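Local atomic coordinates of KLLA0E08119p (Kluyveromyces lactis, PDB entry 3VA7), a protein that probably carboxylates urea to urea-1-carboxylate (allophanate) using ATP, hydrogencarbonate and biotin, this chain being the urea carboxylase part of a longer enzyme. Residues Y820-L828 / P836-G844; Y852-Y863 / E912-V923. One frame throughout, in Å; residues are numbered along the deposited sequence.

Contact 1 (Y820-L828 / P836-G844); sequences YENPILAVL and PKVTYRQAG
Ile824 and Arg841 lie alongside each other and point the same way from adjacent strands, CG1 of Ile824 resting over one face of the guanidinium, 3.7 Å from Arg841 NH2. With Ile824 CG1 set beside its own backbone N (chi1 -61°), the other branch, CG2, meets Thr839 CG2 at 4.1 Å. The arginine is held by residues beyond the pair: salt bridges to Glu851 and Asp676, and a hydrogen bond from NE to the carbonyl of Pro671. Trimming Ile824 to an alanine would probably strip this guanidinium face of its hydrocarbon cover and leave the Thr839 methyl without its neighbour. The two strands form an antiparallel beta hairpin, with 824-828 outermost in a five-stranded sheet of the carboxyltransferase domain. A beta bulge shifts the register by one residue between Ile824 and Ala826: Leu825 N bonds to Tyr840 O (2.7 Å), whereas Ala826 O accepts Tyr840 N (3.0 Å). On the face carrying Ala826 and Tyr840, Leu828 runs beside Val838, their CB atoms 3.9 Å apart, and brings its CG to the edge of the Tyr840 ring, 3.9 Å from CE1. Leu905 and Ile909 of helix 901-912 also touch this tyrosine. Toward the start of strand 824-828, the Leu825 side chain crosses the extended Gln842 chain at about a right angle, its CD1 3.9 Å from Gln842 CB. Gln842 NE2 makes a weak bond to Glu821 OE1 (3.5 Å); its stronger partner is the carbonyl of Cys669.

Contact 2 (Y852-Y863 / E912-V923); sequences YGELEFDLNICY and ESEIQFDKNWNV
Tyr863 has CG anti to the backbone N (chi1 -170°) and Trp921 has CG between its backbone N and carbonyl carbon (chi1 55°), torsions that lay the two rings over one another. Together with Phe917 they form an aromatic cluster in the carboxyltransferase domain, joining the start of helix 859-875 to the loop that leads into strand 922-934. The Tyr863 ring and the five-membered ring of Trp921 make an offset stack, planes nearly parallel and centroids 4.4 Å apart, while Tyr863 CB sits over the indole's six-membered ring in a CH-pi contact, 3.6 Å from its centroid. Phe917 is met differently: Tyr863 turns an edge to its face, the planes 82° apart and Tyr863 CD2 3.8 Å from Phe917 CD1. His1109 also stacks with Trp921. The indole's rotation is fixed by Trp921 NE1, which donates almost straight to Asn860 OD1 (2.7 Å); OD1 lies in the plane of the indole, and NE1 in turn approaches in the plane of the Asn860 side-chain carbonyl. Asp858 N-caps this helix, its OD2 accepting Asn860 N at 2.9 Å. Away from the cluster, Glu912 OE2 is salt-bridged to Arg864, and Tyr852 OH donates to the syn lone pair of Glu912 OE1 at 2.7 Å.

Overall arrangement
The centres of contacts 1 and 2 lie 19 Å apart, and contact 1 closes along the chain before contact 2 opens. They nevertheless touch, because strand 847-852, which pairs with 838-842 of the hairpin, ends at Tyr852: Lys837 O and Gly853 N are 2.9 Å apart, a probable hydrogen bond. Val838 CG2 then packs against Tyr852 CE1 at 3.7 Å and Glu912 OE2 at 3.8 Å, so the hairpin side of the sheet meets the Tyr852-Glu912 pair of contact 2, while the aromatic cluster lies elsewhere in contact 2. At the other end of the hairpin, the Gln842 side chain lies about 11 Å from the sodium ion bound by Glu764, Arg790 and Asp845.

Contact 1 (Y820-L828 / P836-G844)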
loop_
_atom_site.group_PDB
_atom_site.type_symbol
_atom_site.label_atom_id
_atom_site.label_comp_id
_atom_site.label_asym_id
_atom_site.label_seq_id
_atom_site.Cartn_x
_atom_site.Cartn_y
_atom_site.Cartn_z
ATOM N N TYR A 820 -9.277 -31.554 -27.363
ATOM C CA TYR A 820 -8.153 -30.665 -27.065
ATOM C C TYR A 820 -7.172 -30.758 -28.217
ATOM O O TYR A 820 -7.013 -31.820 -28.822
ATOM C CB TYR A 820 -7.458 -31.050 -25.746
ATOM C CG TYR A 820 -6.927 -32.435 -25.764
ATOM C CD1 TYR A 820 -5.678 -32.715 -26.301
ATOM C CD2 TYR A 820 -7.674 -33.484 -25.227
ATOM C CE1 TYR A 820 -5.164 -34.053 -26.311
ATOM C CE2 TYR A 820 -7.191 -34.812 -25.225
ATOM C CZ TYR A 820 -5.938 -35.080 -25.765
ATOM O OH TYR A 820 -5.497 -36.380 -25.770
ATOM N N GLU A 821 -6.507 -29.653 -28.503
ATOM C CA GLU A 821 -5.528 -29.644 -29.536
ATOM C C GLU A 821 -4.119 -29.570 -28.923
ATOM O O GLU A 821 -3.967 -29.392 -27.705
ATOM C CB GLU A 821 -5.806 -28.489 -30.471
ATOM C CG GLU A 821 -5.515 -27.147 -29.866
ATOM C CD GLU A 821 -5.920 -25.988 -30.754
ATOM O OE1 GLU A 821 -5.892 -24.842 -30.243
ATOM O OE2 GLU A 821 -6.285 -26.208 -31.955
ATOM N N ASN A 822 -3.099 -29.696 -29.779
ATOM C CA ASN A 822 -1.703 -29.630 -29.399
ATOM C C ASN A 822 -1.233 -28.199 -29.131
ATOM O O ASN A 822 -1.329 -27.358 -30.000
ATOM C CB ASN A 822 -0.904 -30.225 -30.535
ATOM C CG ASN A 822 0.515 -30.413 -30.189
ATOM O OD1 ASN A 822 1.128 -29.555 -29.575
ATOM N ND2 ASN A 822 1.061 -31.540 -30.573
ATOM N N PRO A 823 -0.702 -27.912 -27.932
ATOM C CA PRO A 823 -0.347 -26.521 -27.643
ATOM C C PRO A 823 0.955 -26.090 -28.300
ATOM O O PRO A 823 1.304 -24.877 -28.292
ATOM C CB PRO A 823 -0.158 -26.517 -26.139
ATOM C CG PRO A 823 0.218 -27.939 -25.776
ATOM C CD PRO A 823 -0.339 -28.843 -26.844
ATOM N N ILE A 824 1.701 -27.062 -28.827
ATOM C CA ILE A 824 3.004 -26.763 -29.440
ATOM C C ILE A 824 2.849 -26.232 -30.861
ATOM O O ILE A 824 2.496 -26.952 -31.769
ATOM C CB ILE A 824 3.970 -27.963 -29.391
ATOM C CG1 ILE A 824 4.214 -28.329 -27.942
ATOM C CG2 ILE A 824 5.302 -27.625 -30.124
ATOM C CD1 ILE A 824 4.678 -29.755 -27.803
ATOM N N LEU A 825 3.130 -24.953 -31.016
ATOM C CA LEU A 825 2.846 -24.245 -32.233
ATOM C C LEU A 825 3.940 -24.443 -33.270
ATOM O O LEU A 825 3.631 -24.508 -34.439
ATOM C CB LEU A 825 2.639 -22.767 -31.946
ATOM C CG LEU A 825 1.356 -22.348 -31.209
ATOM C CD1 LEU A 825 1.414 -20.931 -30.766
ATOM C CD2 LEU A 825 0.176 -22.542 -32.091
ATOM N N ALA A 826 5.197 -24.560 -32.846
ATOM C CA ALA A 826 6.314 -24.891 -33.734
ATOM C C ALA A 826 7.553 -25.176 -32.924
ATOM O O ALA A 826 7.727 -24.603 -31.851
ATOM C CB ALA A 826 6.610 -23.782 -34.694
ATOM N N VAL A 827 8.429 -26.031 -33.467
ATOM C CA VAL A 827 9.712 -26.320 -32.864
ATOM C C VAL A 827 10.832 -25.993 -33.837
ATOM O O VAL A 827 10.872 -26.591 -34.922
ATOM C CB VAL A 827 9.861 -27.821 -32.532
ATOM C CG1 VAL A 827 11.289 -28.121 -31.894
ATOM C CG2 VAL A 827 8.712 -28.332 -31.681
ATOM N N LEU A 828 11.746 -25.094 -33.457
ATOM C CA LEU A 828 13.004 -24.930 -34.200
ATOM C C LEU A 828 14.066 -25.850 -33.653
ATOM O O LEU A 828 14.283 -25.873 -32.459
ATOM C CB LEU A 828 13.513 -23.504 -34.078
ATOM C CG LEU A 828 12.597 -22.374 -34.544
ATOM C CD1 LEU A 828 13.358 -21.049 -34.635
ATOM C CD2 LEU A 828 11.858 -22.704 -35.879
ATOM N N PRO A 836 20.056 -22.696 -29.356
ATOM C CA PRO A 836 19.377 -23.916 -28.941
ATOM C C PRO A 836 18.049 -24.053 -29.655
ATOM O O PRO A 836 17.626 -23.190 -30.398
ATOM C CB PRO A 836 19.122 -23.663 -27.478
ATOM C CG PRO A 836 18.878 -22.138 -27.468
ATOM C CD PRO A 836 19.892 -21.593 -28.377
ATOM N N LYS A 837 17.410 -25.174 -29.421
ATOM C CA LYS A 837 16.106 -25.415 -29.911
ATOM C C LYS A 837 15.124 -24.426 -29.263
ATOM O O LYS A 837 15.352 -23.904 -28.165
ATOM C CB LYS A 837 15.781 -26.904 -29.709
ATOM C CG LYS A 837 14.552 -27.267 -28.949
ATOM C CD LYS A 837 14.774 -28.627 -28.329
ATOM C CE LYS A 837 13.545 -29.137 -27.661
ATOM N NZ LYS A 837 12.843 -29.874 -28.713
ATOM N N VAL A 838 14.084 -24.125 -30.024
ATOM C CA VAL A 838 13.102 -23.186 -29.650
ATOM C C VAL A 838 11.784 -23.883 -29.772
ATOM O O VAL A 838 11.503 -24.556 -30.790
ATOM C CB VAL A 838 13.118 -21.984 -30.536
ATOM C CG1 VAL A 838 12.187 -20.920 -29.938
ATOM C CG2 VAL A 838 14.578 -21.419 -30.691
ATOM N N THR A 839 10.998 -23.765 -28.694
ATOM C CA THR A 839 9.658 -24.318 -28.638
ATOM C C THR A 839 8.679 -23.201 -28.346
ATOM O O THR A 839 8.822 -22.499 -27.364
ATOM C CB THR A 839 9.579 -25.400 -27.595
ATOM O OG1 THR A 839 10.703 -26.262 -27.800
ATOM C CG2 THR A 839 8.270 -26.211 -27.713
ATOM N N TYR A 840 7.706 -23.058 -29.237
ATOM C CA TYR A 840 6.703 -22.042 -29.184
ATOM C C TYR A 840 5.405 -22.699 -28.717
ATOM O O TYR A 840 4.900 -23.635 -29.378
ATOM C CB TYR A 840 6.550 -21.415 -30.572
ATOM C CG TYR A 840 7.795 -20.663 -31.059
ATOM C CD1 TYR A 840 8.786 -21.291 -31.853
ATOM C CD2 TYR A 840 7.980 -19.326 -30.727
ATOM C CE1 TYR A 840 9.919 -20.577 -32.285
ATOM C CE2 TYR A 840 9.089 -18.608 -31.181
ATOM C CZ TYR A 840 10.066 -19.236 -31.946
ATOM O OH TYR A 840 11.169 -18.458 -32.344
ATOM N N ARG A 841 4.891 -22.250 -27.560
ATOM C CA ARG A 841 3.651 -22.805 -27.017
ATOM C C ARG A 841 2.552 -21.752 -26.901
ATOM O O ARG A 841 2.786 -20.583 -26.538
ATOM C CB ARG A 841 3.837 -23.528 -25.677
ATOM C CG ARG A 841 5.105 -24.286 -25.563
ATOM C CD ARG A 841 5.359 -24.895 -24.188
ATOM N NE ARG A 841 4.843 -26.233 -24.228
ATOM C CZ ARG A 841 5.612 -27.289 -24.239
ATOM N NH1 ARG A 841 6.926 -27.138 -24.187
ATOM N NH2 ARG A 841 5.057 -28.486 -24.294
ATOM N N GLN A 842 1.367 -22.179 -27.290
ATOM C CA GLN A 842 0.241 -21.348 -27.189
ATOM C C GLN A 842 -0.068 -21.217 -25.702
ATOM O O GLN A 842 -0.193 -22.223 -25.013
ATOM C CB GLN A 842 -0.906 -22.073 -27.878
ATOM C CG GLN A 842 -2.266 -21.448 -27.644
ATOM C CD GLN A 842 -3.336 -22.164 -28.445
ATOM O OE1 GLN A 842 -3.951 -21.591 -29.359
ATOM N NE2 GLN A 842 -3.543 -23.434 -28.122
ATOM N N ALA A 843 -0.240 -19.999 -25.213
ATOM C CA ALA A 843 -0.441 -19.793 -23.775
ATOM C C ALA A 843 -1.502 -18.756 -23.504
ATOM O O ALA A 843 -1.216 -17.669 -22.989
ATOM C CB ALA A 843 0.895 -19.398 -23.098
ATOM N N GLY A 844 -2.719 -19.091 -23.859
ATOM C CA GLY A 844 -3.811 -18.159 -23.729
ATOM C C GLY A 844 -4.095 -17.401 -25.007
ATOM O O GLY A 844 -3.261 -17.227 -25.859
#

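Contact 2 (Y852-Y863 / E912-V923)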
loop_
_atom_site.group_PDB
_atom_site.type_symbol
_atom_site.label_atom_id
_atom_site.label_comp_id
_atom_site.label_asym_id
_atom_site.label_seq_id
_atom_site.Cartn_x
_atom_site.Cartn_y
_atom_site.Cartn_z
ATOM N N TYR A 852 13.394 -21.806 -24.584
ATOM C CA TYR A 852 14.701 -22.254 -25.063
ATOM C C TYR A 852 15.260 -23.559 -24.467
ATOM O O TYR A 852 15.114 -23.853 -23.272
ATOM C CB TYR A 852 15.735 -21.139 -24.893
ATOM C CG TYR A 852 15.499 -19.949 -25.794
ATOM C CD1 TYR A 852 15.387 -20.091 -27.208
ATOM C CD2 TYR A 852 15.395 -18.700 -25.266
ATOM C CE1 TYR A 852 15.209 -18.983 -28.027
ATOM C CE2 TYR A 852 15.214 -17.601 -26.082
ATOM C CZ TYR A 852 15.119 -17.738 -27.443
ATOM O OH TYR A 852 14.906 -16.598 -28.180
ATOM N N GLY A 853 15.924 -24.313 -25.328
ATOM C CA GLY A 853 16.777 -25.401 -24.936
ATOM C C GLY A 853 15.992 -26.644 -24.656
ATOM O O GLY A 853 14.788 -26.677 -24.890
ATOM N N GLU A 854 16.697 -27.663 -24.173
ATOM C CA GLU A 854 16.088 -28.762 -23.457
ATOM C C GLU A 854 15.750 -28.259 -22.028
ATOM O O GLU A 854 16.059 -27.103 -21.671
ATOM C CB GLU A 854 17.034 -29.984 -23.448
ATOM C CG GLU A 854 17.519 -30.444 -24.860
ATOM C CD GLU A 854 16.442 -31.182 -25.673
ATOM O OE1 GLU A 854 15.457 -31.657 -25.064
ATOM O OE2 GLU A 854 16.569 -31.281 -26.926
ATOM N N LEU A 855 15.067 -29.086 -21.240
ATOM C CA LEU A 855 14.622 -28.657 -19.893
ATOM C C LEU A 855 15.841 -28.619 -18.919
ATOM O O LEU A 855 16.217 -29.606 -18.260
ATOM C CB LEU A 855 13.405 -29.462 -19.377
ATOM C CG LEU A 855 12.158 -29.729 -20.293
ATOM C CD1 LEU A 855 11.042 -30.525 -19.570
ATOM C CD2 LEU A 855 11.542 -28.484 -21.009
ATOM N N GLU A 856 16.456 -27.441 -18.872
ATOM C CA GLU A 856 17.852 -27.310 -18.524
ATOM C C GLU A 856 18.186 -25.822 -18.359
ATOM O O GLU A 856 17.625 -24.949 -19.072
ATOM C CB GLU A 856 18.682 -27.843 -19.669
ATOM C CG GLU A 856 20.106 -28.086 -19.332
ATOM C CD GLU A 856 20.294 -29.454 -18.718
ATOM O OE1 GLU A 856 21.473 -29.900 -18.655
ATOM O OE2 GLU A 856 19.259 -30.078 -18.314
ATOM N N PHE A 857 19.080 -25.520 -17.426
ATOM C CA PHE A 857 19.493 -24.175 -17.266
ATOM C C PHE A 857 20.822 -24.082 -17.979
ATOM O O PHE A 857 21.584 -25.064 -18.009
ATOM C CB PHE A 857 19.641 -23.786 -15.808
ATOM C CG PHE A 857 20.454 -22.568 -15.618
ATOM C CD1 PHE A 857 19.896 -21.320 -15.797
ATOM C CD2 PHE A 857 21.813 -22.669 -15.309
ATOM C CE1 PHE A 857 20.655 -20.174 -15.635
ATOM C CE2 PHE A 857 22.619 -21.514 -15.169
ATOM C CZ PHE A 857 22.043 -20.258 -15.343
ATOM N N ASP A 858 21.073 -22.886 -18.524
ATOM C CA ASP A 858 22.261 -22.507 -19.244
ATOM C C ASP A 858 22.243 -20.974 -19.249
ATOM O O ASP A 858 21.347 -20.378 -19.832
ATOM C CB ASP A 858 22.180 -23.083 -20.674
ATOM C CG ASP A 858 23.365 -22.685 -21.542
ATOM O OD1 ASP A 858 23.606 -23.351 -22.579
ATOM O OD2 ASP A 858 24.031 -21.683 -21.209
ATOM N N LEU A 859 23.201 -20.337 -18.580
ATOM C CA LEU A 859 23.285 -18.876 -18.582
ATOM C C LEU A 859 23.186 -18.215 -19.961
ATOM O O LEU A 859 22.620 -17.119 -20.067
ATOM C CB LEU A 859 24.582 -18.397 -17.965
ATOM C CG LEU A 859 24.606 -17.641 -16.637
ATOM C CD1 LEU A 859 25.997 -17.134 -16.387
ATOM C CD2 LEU A 859 23.625 -16.510 -16.607
ATOM N N ASN A 860 23.743 -18.844 -21.009
ATOM C CA ASN A 860 23.727 -18.222 -22.331
ATOM C C ASN A 860 22.318 -17.901 -22.837
ATOM O O ASN A 860 22.050 -16.795 -23.366
ATOM C CB ASN A 860 24.490 -19.067 -23.334
ATOM C CG ASN A 860 25.996 -18.848 -23.241
ATOM O OD1 ASN A 860 26.487 -17.719 -23.065
ATOM N ND2 ASN A 860 26.733 -19.937 -23.319
ATOM N N ILE A 861 21.428 -18.874 -22.671
ATOM C CA ILE A 861 20.024 -18.711 -22.937
ATOM C C ILE A 861 19.392 -17.454 -22.246
ATOM O O ILE A 861 18.473 -16.817 -22.779
ATOM C CB ILE A 861 19.329 -20.045 -22.616
ATOM C CG1 ILE A 861 19.608 -21.027 -23.766
ATOM C CG2 ILE A 861 17.887 -19.862 -22.359
ATOM C CD1 ILE A 861 19.077 -22.485 -23.526
ATOM N N CYS A 862 19.905 -17.054 -21.105
ATOM C CA CYS A 862 19.387 -15.871 -20.453
ATOM C C CYS A 862 19.798 -14.669 -21.234
ATOM O O CYS A 862 19.030 -13.720 -21.362
ATOM C CB CYS A 862 19.905 -15.716 -18.976
ATOM S SG CYS A 862 19.547 -17.175 -17.978
ATOM N N TYR A 863 21.037 -14.659 -21.721
ATOM C CA TYR A 863 21.452 -13.527 -22.519
ATOM C C TYR A 863 20.649 -13.507 -23.829
ATOM O O TYR A 863 20.230 -12.435 -24.308
ATOM C CB TYR A 863 22.937 -13.499 -22.768
ATOM C CG TYR A 863 23.321 -12.187 -23.371
ATOM C CD1 TYR A 863 23.055 -10.992 -22.705
ATOM C CD2 TYR A 863 23.889 -12.128 -24.658
ATOM C CE1 TYR A 863 23.377 -9.777 -23.283
ATOM C CE2 TYR A 863 24.233 -10.901 -25.250
ATOM C CZ TYR A 863 23.972 -9.745 -24.564
ATOM O OH TYR A 863 24.302 -8.528 -25.151
ATOM N N GLU A 912 14.174 -14.674 -34.677
ATOM C CA GLU A 912 15.023 -15.597 -33.939
ATOM C C GLU A 912 16.335 -15.836 -34.642
ATOM O O GLU A 912 17.348 -16.013 -33.966
ATOM C CB GLU A 912 14.338 -16.935 -33.688
ATOM C CG GLU A 912 15.224 -17.976 -32.985
ATOM C CD GLU A 912 15.494 -17.693 -31.508
ATOM O OE1 GLU A 912 14.719 -16.998 -30.863
ATOM O OE2 GLU A 912 16.487 -18.200 -30.971
ATOM N N SER A 913 16.335 -15.835 -35.984
ATOM C CA SER A 913 17.576 -16.067 -36.759
ATOM C C SER A 913 18.440 -14.815 -36.838
ATOM O O SER A 913 19.560 -14.872 -37.343
ATOM C CB SER A 913 17.264 -16.583 -38.148
ATOM O OG SER A 913 16.632 -15.570 -38.948
ATOM N N GLU A 914 17.934 -13.683 -36.341
ATOM C CA GLU A 914 18.693 -12.470 -36.394
ATOM C C GLU A 914 19.520 -12.256 -35.153
ATOM O O GLU A 914 20.332 -11.333 -35.097
ATOM C CB GLU A 914 17.775 -11.259 -36.639
ATOM C CG GLU A 914 17.112 -11.282 -38.015
ATOM C CD GLU A 914 15.903 -10.340 -38.181
ATOM O OE1 GLU A 914 15.866 -9.248 -37.517
ATOM O OE2 GLU A 914 15.003 -10.711 -39.027
ATOM N N ILE A 915 19.307 -13.072 -34.131
ATOM C CA ILE A 915 20.038 -12.908 -32.881
ATOM C C ILE A 915 21.505 -13.308 -33.139
ATOM O O ILE A 915 21.765 -14.432 -33.561
ATOM C CB ILE A 915 19.372 -13.791 -31.767
ATOM C CG1 ILE A 915 18.003 -13.196 -31.370
ATOM C CG2 ILE A 915 20.340 -14.044 -30.564
ATOM C CD1 ILE A 915 17.004 -14.194 -30.737
ATOM N N GLN A 916 22.446 -12.391 -32.926
ATOM C CA GLN A 916 23.878 -12.753 -33.072
ATOM C C GLN A 916 24.598 -12.381 -31.790
ATOM O O GLN A 916 24.538 -11.212 -31.338
ATOM C CB GLN A 916 24.655 -12.062 -34.266
ATOM C CG GLN A 916 23.878 -11.564 -35.512
ATOM C CD GLN A 916 23.646 -12.626 -36.687
ATOM O OE1 GLN A 916 23.442 -13.831 -36.447
ATOM N NE2 GLN A 916 23.625 -12.134 -37.943
ATOM N N PHE A 917 25.328 -13.339 -31.229
ATOM C CA PHE A 917 26.233 -12.993 -30.108
ATOM C C PHE A 917 27.227 -14.118 -29.887
ATOM O O PHE A 917 27.042 -15.235 -30.389
ATOM C CB PHE A 917 25.468 -12.613 -28.797
ATOM C CG PHE A 917 24.811 -13.772 -28.144
ATOM C CD1 PHE A 917 25.457 -14.484 -27.129
ATOM C CD2 PHE A 917 23.583 -14.230 -28.582
ATOM C CE1 PHE A 917 24.850 -15.608 -26.559
ATOM C CE2 PHE A 917 22.995 -15.336 -27.989
ATOM C CZ PHE A 917 23.629 -16.013 -26.992
ATOM N N ASP A 918 28.292 -13.821 -29.162
ATOM C CA ASP A 918 29.282 -14.869 -28.858
ATOM C C ASP A 918 29.363 -15.138 -27.347
ATOM O O ASP A 918 28.925 -14.319 -26.502
ATOM C CB ASP A 918 30.677 -14.522 -29.426
ATOM C CG ASP A 918 31.282 -13.271 -28.789
ATOM O OD1 ASP A 918 32.316 -12.810 -29.266
ATOM O OD2 ASP A 918 30.736 -12.708 -27.822
ATOM N N LYS A 919 29.962 -16.281 -27.033
ATOM C CA LYS A 919 30.141 -16.737 -25.659
ATOM C C LYS A 919 30.733 -15.624 -24.753
ATOM O O LYS A 919 30.527 -15.649 -23.545
ATOM C CB LYS A 919 30.896 -18.091 -25.617
ATOM C CG LYS A 919 32.405 -18.018 -25.777
ATOM C CD LYS A 919 33.029 -19.328 -26.288
ATOM C CE LYS A 919 34.427 -19.085 -26.956
ATOM N NZ LYS A 919 35.363 -18.164 -26.169
ATOM N N ASN A 920 31.355 -14.601 -25.337
ATOM C CA ASN A 920 32.010 -13.553 -24.528
ATOM C C ASN A 920 31.213 -12.342 -24.112
ATOM O O ASN A 920 31.815 -11.299 -23.788
ATOM C CB ASN A 920 33.321 -13.070 -25.176
ATOM C CG ASN A 920 34.298 -14.218 -25.466
ATOM O OD1 ASN A 920 33.994 -15.404 -25.251
ATOM N ND2 ASN A 920 35.449 -13.866 -25.994
ATOM N N TRP A 921 29.883 -12.467 -24.084
ATOM C CA TRP A 921 28.997 -11.319 -23.819
ATOM C C TRP A 921 29.182 -10.679 -22.426
ATOM O O TRP A 921 29.701 -11.320 -21.509
ATOM C CB TRP A 921 27.548 -11.721 -24.043
ATOM C CG TRP A 921 27.076 -12.937 -23.259
ATOM C CD1 TRP A 921 27.095 -14.258 -23.674
ATOM C CD2 TRP A 921 26.464 -12.942 -21.957
ATOM N NE1 TRP A 921 26.554 -15.064 -22.704
ATOM C CE2 TRP A 921 26.161 -14.290 -21.642
ATOM C CE3 TRP A 921 26.172 -11.945 -21.022
ATOM C CZ2 TRP A 921 25.583 -14.668 -20.427
ATOM C CZ3 TRP A 921 25.583 -12.315 -19.802
ATOM C CH2 TRP A 921 25.285 -13.671 -19.528
ATOM N N ASN A 922 28.773 -9.426 -22.270
ATOM C CA ASN A 922 28.660 -8.834 -20.947
ATOM C C ASN A 922 27.381 -8.028 -20.738
ATOM O O ASN A 922 26.703 -7.719 -21.685
ATOM C CB ASN A 922 29.887 -8.006 -20.595
ATOM C CG ASN A 922 30.205 -6.960 -21.629
ATOM O OD1 ASN A 922 30.984 -7.225 -22.534
ATOM N ND2 ASN A 922 29.608 -5.770 -21.511
ATOM N N VAL A 923 27.028 -7.739 -19.484
ATOM C CA VAL A 923 25.797 -7.001 -19.136
ATOM C C VAL A 923 26.059 -6.163 -17.904
ATOM O O VAL A 923 26.863 -6.525 -17.066
ATOM C CB VAL A 923 24.599 -7.941 -18.779
ATOM C CG1 VAL A 923 23.906 -8.398 -19.946
ATOM C CG2 VAL A 923 25.058 -9.139 -17.979
#